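Local coordinates for protein prophenoloxidase b (Marsupenaeus japonicus, PDB 3WKY) that is the precursor of a shrimp hemolymph phenoloxidase, a type 3 copper protein that, once activated, probably oxidises phenols to quinones with dioxygen bound at its dicopper centre, at residues A[135-139]-A[455-461]; A[139-143]-A[385-389]. Numbering follows the deposited sequence.

Contact 1 of 2, residues A[135-139]-A[455-461]. With NAG (2-acetamido-2-deoxy-beta-D-glucopyranose), chain C; EDO (1,2-ethanediol), chain L.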
loop_
_atom_site.group_PDB
_atom_site.type_symbol
_atom_site.label_atom_id
_atom_site.label_comp_id
_atom_site.label_asym_id
_atom_site.label_seq_id
_atom_site.Cartn_x
_atom_site.Cartn_y
_atom_site.Cartn_z
ATOM N N PRO A 135 29.966 35.620 3.228
ATOM C CA PRO A 135 30.396 35.095 1.925
ATOM C C PRO A 135 31.834 35.440 1.536
ATOM O O PRO A 135 32.397 34.727 0.712
ATOM C CB PRO A 135 29.414 35.739 0.941
ATOM C CG PRO A 135 28.180 35.974 1.757
ATOM C CD PRO A 135 28.699 36.372 3.120
ATOM N N THR A 136 32.416 36.500 2.098
ATOM C CA THR A 136 33.815 36.829 1.798
ATOM C C THR A 136 34.782 35.915 2.546
ATOM O O THR A 136 35.963 35.851 2.215
ATOM C CB THR A 136 34.150 38.295 2.153
ATOM O OG1 THR A 136 34.148 38.447 3.580
ATOM C CG2 THR A 136 33.135 39.232 1.528
ATOM N N VAL A 137 34.264 35.216 3.555
ATOM C CA VAL A 137 35.047 34.323 4.406
ATOM C C VAL A 137 34.871 32.859 3.984
ATOM O O VAL A 137 35.836 32.100 3.922
ATOM C CB VAL A 137 34.625 34.478 5.888
ATOM C CG1 VAL A 137 35.295 33.434 6.767
ATOM C CG2 VAL A 137 34.946 35.876 6.387
ATOM N N LEU A 138 33.629 32.467 3.696
ATOM C CA LEU A 138 33.336 31.096 3.263
ATOM C C LEU A 138 32.539 31.112 1.965
ATOM O O LEU A 138 31.380 30.700 1.945
ATOM C CB LEU A 138 32.533 30.345 4.340
ATOM C CG LEU A 138 33.220 29.930 5.640
ATOM C CD1 LEU A 138 32.229 29.288 6.610
ATOM C CD2 LEU A 138 34.377 28.975 5.368
ATOM N N PRO A 139 33.145 31.604 0.870
ATOM C CA PRO A 139 32.368 31.672 -0.370
ATOM C C PRO A 139 31.854 30.309 -0.849
ATOM O O PRO A 139 30.839 30.286 -1.554
ATOM C CB PRO A 139 33.359 32.271 -1.389
ATOM C CG PRO A 139 34.705 32.150 -0.757
ATOM C CD PRO A 139 34.494 32.185 0.713
ATOM N N PHE A 455 31.503 40.524 -5.139
ATOM C CA PHE A 455 32.371 40.595 -3.966
ATOM C C PHE A 455 33.733 39.946 -4.210
ATOM O O PHE A 455 33.901 39.149 -5.137
ATOM C CB PHE A 455 31.701 39.993 -2.724
ATOM C CG PHE A 455 31.501 38.505 -2.791
ATOM C CD1 PHE A 455 30.379 37.974 -3.408
ATOM C CD2 PHE A 455 32.427 37.638 -2.221
ATOM C CE1 PHE A 455 30.186 36.602 -3.471
ATOM C CE2 PHE A 455 32.242 36.261 -2.283
ATOM C CZ PHE A 455 31.114 35.748 -2.910
ATOM N N ASN A 456 34.692 40.307 -3.362
ATOM C CA ASN A 456 36.061 39.801 -3.430
ATOM C C ASN A 456 36.178 38.500 -2.623
ATOM O O ASN A 456 36.109 38.512 -1.391
ATOM C CB ASN A 456 37.014 40.882 -2.884
ATOM C CG ASN A 456 38.491 40.527 -3.034
ATOM O OD1 ASN A 456 38.855 39.369 -3.267
ATOM N ND2 ASN A 456 39.357 41.543 -2.892
ATOM N N SER A 457 36.361 37.378 -3.310
ATOM C CA SER A 457 36.392 36.084 -2.628
ATOM C C SER A 457 37.773 35.709 -2.108
ATOM O O SER A 457 37.922 34.718 -1.395
ATOM C CB SER A 457 35.867 34.972 -3.542
ATOM O OG SER A 457 36.726 34.748 -4.649
ATOM N N SER A 458 38.777 36.516 -2.439
ATOM C CA SER A 458 40.160 36.180 -2.103
ATOM C C SER A 458 40.490 36.311 -0.618
ATOM O O SER A 458 41.542 35.874 -0.166
ATOM C CB SER A 458 41.127 36.986 -2.968
ATOM O OG SER A 458 41.081 36.513 -4.302
ATOM N N SER A 459 39.579 36.895 0.149
ATOM C CA SER A 459 39.720 36.893 1.594
ATOM C C SER A 459 39.388 35.510 2.139
ATOM O O SER A 459 39.786 35.161 3.250
ATOM C CB SER A 459 38.782 37.926 2.216
ATOM O OG SER A 459 37.532 37.916 1.543
ATOM N N GLY A 460 38.653 34.723 1.354
ATOM C CA GLY A 460 38.198 33.425 1.821
ATOM C C GLY A 460 38.951 32.242 1.235
ATOM O O GLY A 460 39.191 31.244 1.923
ATOM N N ILE A 461 39.296 32.352 -0.045
ATOM C CA ILE A 461 39.994 31.300 -0.767
ATOM C C ILE A 461 41.313 31.834 -1.304
ATOM O O ILE A 461 41.349 32.897 -1.936
ATOM C CB ILE A 461 39.167 30.821 -1.969
ATOM C CG1 ILE A 461 37.851 30.189 -1.498
ATOM C CG2 ILE A 461 39.962 29.824 -2.800
ATOM C CD1 ILE A 461 36.865 29.940 -2.630
HETATM C C1 NAG C . 40.675 41.099 -2.469
HETATM C C2 NAG C . 41.560 42.342 -2.602
HETATM C C3 NAG C . 42.968 42.044 -2.120
HETATM C C4 NAG C . 42.964 41.507 -0.693
HETATM C C5 NAG C . 41.867 40.475 -0.404
HETATM C C6 NAG C . 41.477 40.612 1.066
HETATM C C7 NAG C . 41.121 43.924 -4.433
HETATM C C8 NAG C . 41.155 44.114 -5.921
HETATM N N2 NAG C . 41.636 42.781 -3.982
HETATM O O3 NAG C . 43.731 43.232 -2.188
HETATM O O4 NAG C . 44.218 40.909 -0.441
HETATM O O5 NAG C . 40.661 40.641 -1.133
HETATM O O6 NAG C . 42.013 39.570 1.844
HETATM O O7 NAG C . 40.637 44.787 -3.702
HETATM C C1 EDO L . 43.700 34.830 -1.978
HETATM O O1 EDO L . 43.526 34.929 -3.409
HETATM C C2 EDO L . 44.550 35.955 -1.392
HETATM O O2 EDO L . 45.924 35.745 -1.739
HETATM O O HOH W 1 36.945 30.048 2.410
#

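Contact 2 of 2, residues A[139-143]-A[385-389]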
loop_
_atom_site.group_PDB
_atom_site.type_symbol
_atom_site.label_atom_id
_atom_site.label_comp_id
_atom_site.label_asym_id
_atom_site.label_seq_id
_atom_site.Cartn_x
_atom_site.Cartn_y
_atom_site.Cartn_z
ATOM N N PRO A 139 33.145 31.604 0.870
ATOM C CA PRO A 139 32.368 31.672 -0.370
ATOM C C PRO A 139 31.854 30.309 -0.849
ATOM O O PRO A 139 30.839 30.286 -1.554
ATOM C CB PRO A 139 33.359 32.271 -1.389
ATOM C CG PRO A 139 34.705 32.150 -0.757
ATOM C CD PRO A 139 34.494 32.185 0.713
ATOM N N ASP A 140 32.517 29.219 -0.464
ATOM C CA ASP A 140 32.101 27.876 -0.884
ATOM C C ASP A 140 30.687 27.528 -0.399
ATOM O O ASP A 140 30.046 26.633 -0.962
ATOM C CB ASP A 140 33.083 26.808 -0.386
ATOM C CG ASP A 140 33.076 26.670 1.134
ATOM O OD1 ASP A 140 32.187 25.980 1.682
ATOM O OD2 ASP A 140 33.960 27.251 1.796
ATOM N N ARG A 141 30.213 28.224 0.636
ATOM C CA ARG A 141 28.877 27.971 1.185
ATOM C C ARG A 141 27.760 28.595 0.369
ATOM O O ARG A 141 26.591 28.263 0.584
ATOM C CB ARG A 141 28.763 28.459 2.642
ATOM C CG ARG A 141 29.717 27.786 3.632
ATOM C CD ARG A 141 29.419 26.300 3.855
ATOM N NE ARG A 141 29.900 25.861 5.162
ATOM C CZ ARG A 141 31.123 25.381 5.400
ATOM N NH1 ARG A 141 32.017 25.279 4.422
ATOM N NH2 ARG A 141 31.458 25.011 6.627
ATOM N N PHE A 142 28.101 29.483 -0.570
ATOM C CA PHE A 142 27.095 30.289 -1.258
ATOM C C PHE A 142 27.181 30.196 -2.781
ATOM O O PHE A 142 26.243 30.566 -3.486
ATOM C CB PHE A 142 27.212 31.765 -0.822
ATOM C CG PHE A 142 27.239 31.945 0.664
ATOM C CD1 PHE A 142 26.050 31.988 1.393
ATOM C CD2 PHE A 142 28.444 32.049 1.339
ATOM C CE1 PHE A 142 26.070 32.137 2.763
ATOM C CE2 PHE A 142 28.472 32.198 2.719
ATOM C CZ PHE A 142 27.277 32.244 3.431
ATOM N N VAL A 143 28.314 29.708 -3.276
ATOM C CA VAL A 143 28.612 29.715 -4.709
ATOM C C VAL A 143 28.730 28.262 -5.187
ATOM O O VAL A 143 29.389 27.459 -4.533
ATOM C CB VAL A 143 29.947 30.463 -4.969
ATOM C CG1 VAL A 143 30.322 30.437 -6.442
ATOM C CG2 VAL A 143 29.859 31.910 -4.451
ATOM N N GLU A 385 24.304 28.108 8.040
ATOM C CA GLU A 385 24.621 29.007 6.939
ATOM C C GLU A 385 24.147 28.471 5.593
ATOM O O GLU A 385 24.213 29.186 4.590
ATOM C CB GLU A 385 26.120 29.365 6.910
ATOM C CG GLU A 385 27.061 28.236 6.468
ATOM C CD GLU A 385 27.348 27.196 7.541
ATOM O OE1 GLU A 385 26.657 27.139 8.587
ATOM O OE2 GLU A 385 28.292 26.409 7.336
ATOM N N THR A 386 23.645 27.230 5.567
ATOM C CA THR A 386 23.173 26.636 4.309
ATOM C C THR A 386 21.719 26.122 4.305
ATOM O O THR A 386 21.163 25.872 3.237
ATOM C CB THR A 386 24.065 25.439 3.874
ATOM O OG1 THR A 386 24.111 24.469 4.928
ATOM C CG2 THR A 386 25.493 25.900 3.518
ATOM N N ALA A 387 21.119 25.939 5.480
ATOM C CA ALA A 387 19.829 25.233 5.572
ATOM C C ALA A 387 18.687 25.920 4.830
ATOM O O ALA A 387 17.836 25.254 4.236
ATOM C CB ALA A 387 19.443 24.980 7.030
ATOM N N VAL A 388 18.673 27.256 4.840
ATOM C CA VAL A 388 17.603 28.018 4.180
ATOM C C VAL A 388 17.510 27.744 2.663
ATOM O O VAL A 388 16.436 27.862 2.070
ATOM C CB VAL A 388 17.750 29.529 4.494
ATOM C CG1 VAL A 388 16.758 30.388 3.691
ATOM C CG2 VAL A 388 17.544 29.756 5.990
ATOM N N ARG A 389 18.619 27.342 2.046
ATOM C CA ARG A 389 18.634 26.975 0.626
ATOM C C ARG A 389 17.617 25.885 0.268
ATOM O O ARG A 389 17.066 25.882 -0.833
ATOM C CB ARG A 389 20.026 26.463 0.211
ATOM C CG ARG A 389 21.163 27.504 0.305
ATOM C CD ARG A 389 22.517 26.856 -0.027
ATOM N NE ARG A 389 22.575 26.301 -1.383
ATOM C CZ ARG A 389 23.081 26.938 -2.440
ATOM N NH1 ARG A 389 23.557 28.176 -2.323
ATOM N NH2 ARG A 389 23.105 26.339 -3.622
HETATM O O HOH W 2 24.189 29.134 1.769
HETATM O O HOH W 3 24.788 28.815 -4.964
#

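Contact 1 of 2, residues A[135-139]-A[455-461]
T136, P139 and F455 carry most of the surface buried where the end of helix 134-137 meets the end of strand 445-456. The F455 ring is bounded by two prolines: P135 CB lies over one face, 4.2 Å from F455 CZ, and P139 CB sits near the ring plane at the edge, 4.2 Å from F455 CE2. P139 also reaches beyond the ring, its CG lying 3.6 Å from I461 CD1. The pairing joins the copper-containing domain to the Ig-like domain of the hemocyanin-type fold, where the chain turns off its strand through an Asx turn: OD1 of N456 accepts from S458 N (3.0 Å), while ND2 of N456 carries a glycan. T136 supplies the polar part, its carbonyl O accepting from S459 OG at 2.7 Å; its own hydroxyl bonds back to P133. G460 CA comes within 3.4 Å of V137 O, where a CB would clash with P139 and the carbonyls of T136 and V137. Water 1 donates to both V137 O and G460 O.

Contact 2 of 2, residues A[139-143]-A[385-389]
A buried arginine with carboxylates on two of its nitrogens anchors loop 139-143 to loop 385-389. R141 donates from NE to E385 OE2 at 2.8 Å, nearly straight at 167°, and from NH1 to D140 OD1, also at 2.8 Å, so the guanidinium ties the neighbouring D140 and the distant E385 into one salt-bridge network. The other oxygen of D140, OD2, accepts a hydrogen bond from the hydroxyl of Y19. Backbone carbonyls are satisfied through water: water 2 donates to R141 O and to E385 O, both at 2.8 Å, while water 3 donates to F142 O (2.7 Å) and accepts from R389 NH1 (3.0 Å). The second arginine thus meets F142 O through water 3, its NH1 being 3.8 Å from that oxygen. T386 turns its hydroxyl to V380 O and offers its methyl to R141, with CG2 4.0 Å from R141 CD. Within the first loop, P139 O accepts from F142 N (3.0 Å), holding the 3-10 turn. Both loops belong to the copper-containing domain of the hemocyanin family, and the side chain of T386 is about 10 Å from the Cu2-O2 cluster, so the loops pack in the shell around a type 3 copper site.

In the fold
Contacts 1 and 2 start from one continuous run, 135-143, and share P139; their centres are 13 Å apart. They also touch directly, P135 CA packing 3.6 Å from F142 CE2. Along the chain 385-389 comes next, in the loop before helix 391-409, and 455-461 follows at the end of strand 445-456. Helix 193-205, which carries the copper-site histidines H199 and H203, borders both: M193 touches P135, F455 and F142. Contact 2 is internal to the copper-containing domain and lies nearer the centre of the chain, whereas contact 1 crosses to the Ig-like domain. One short run therefore connects the surroundings of the dicopper centre with the domain interface.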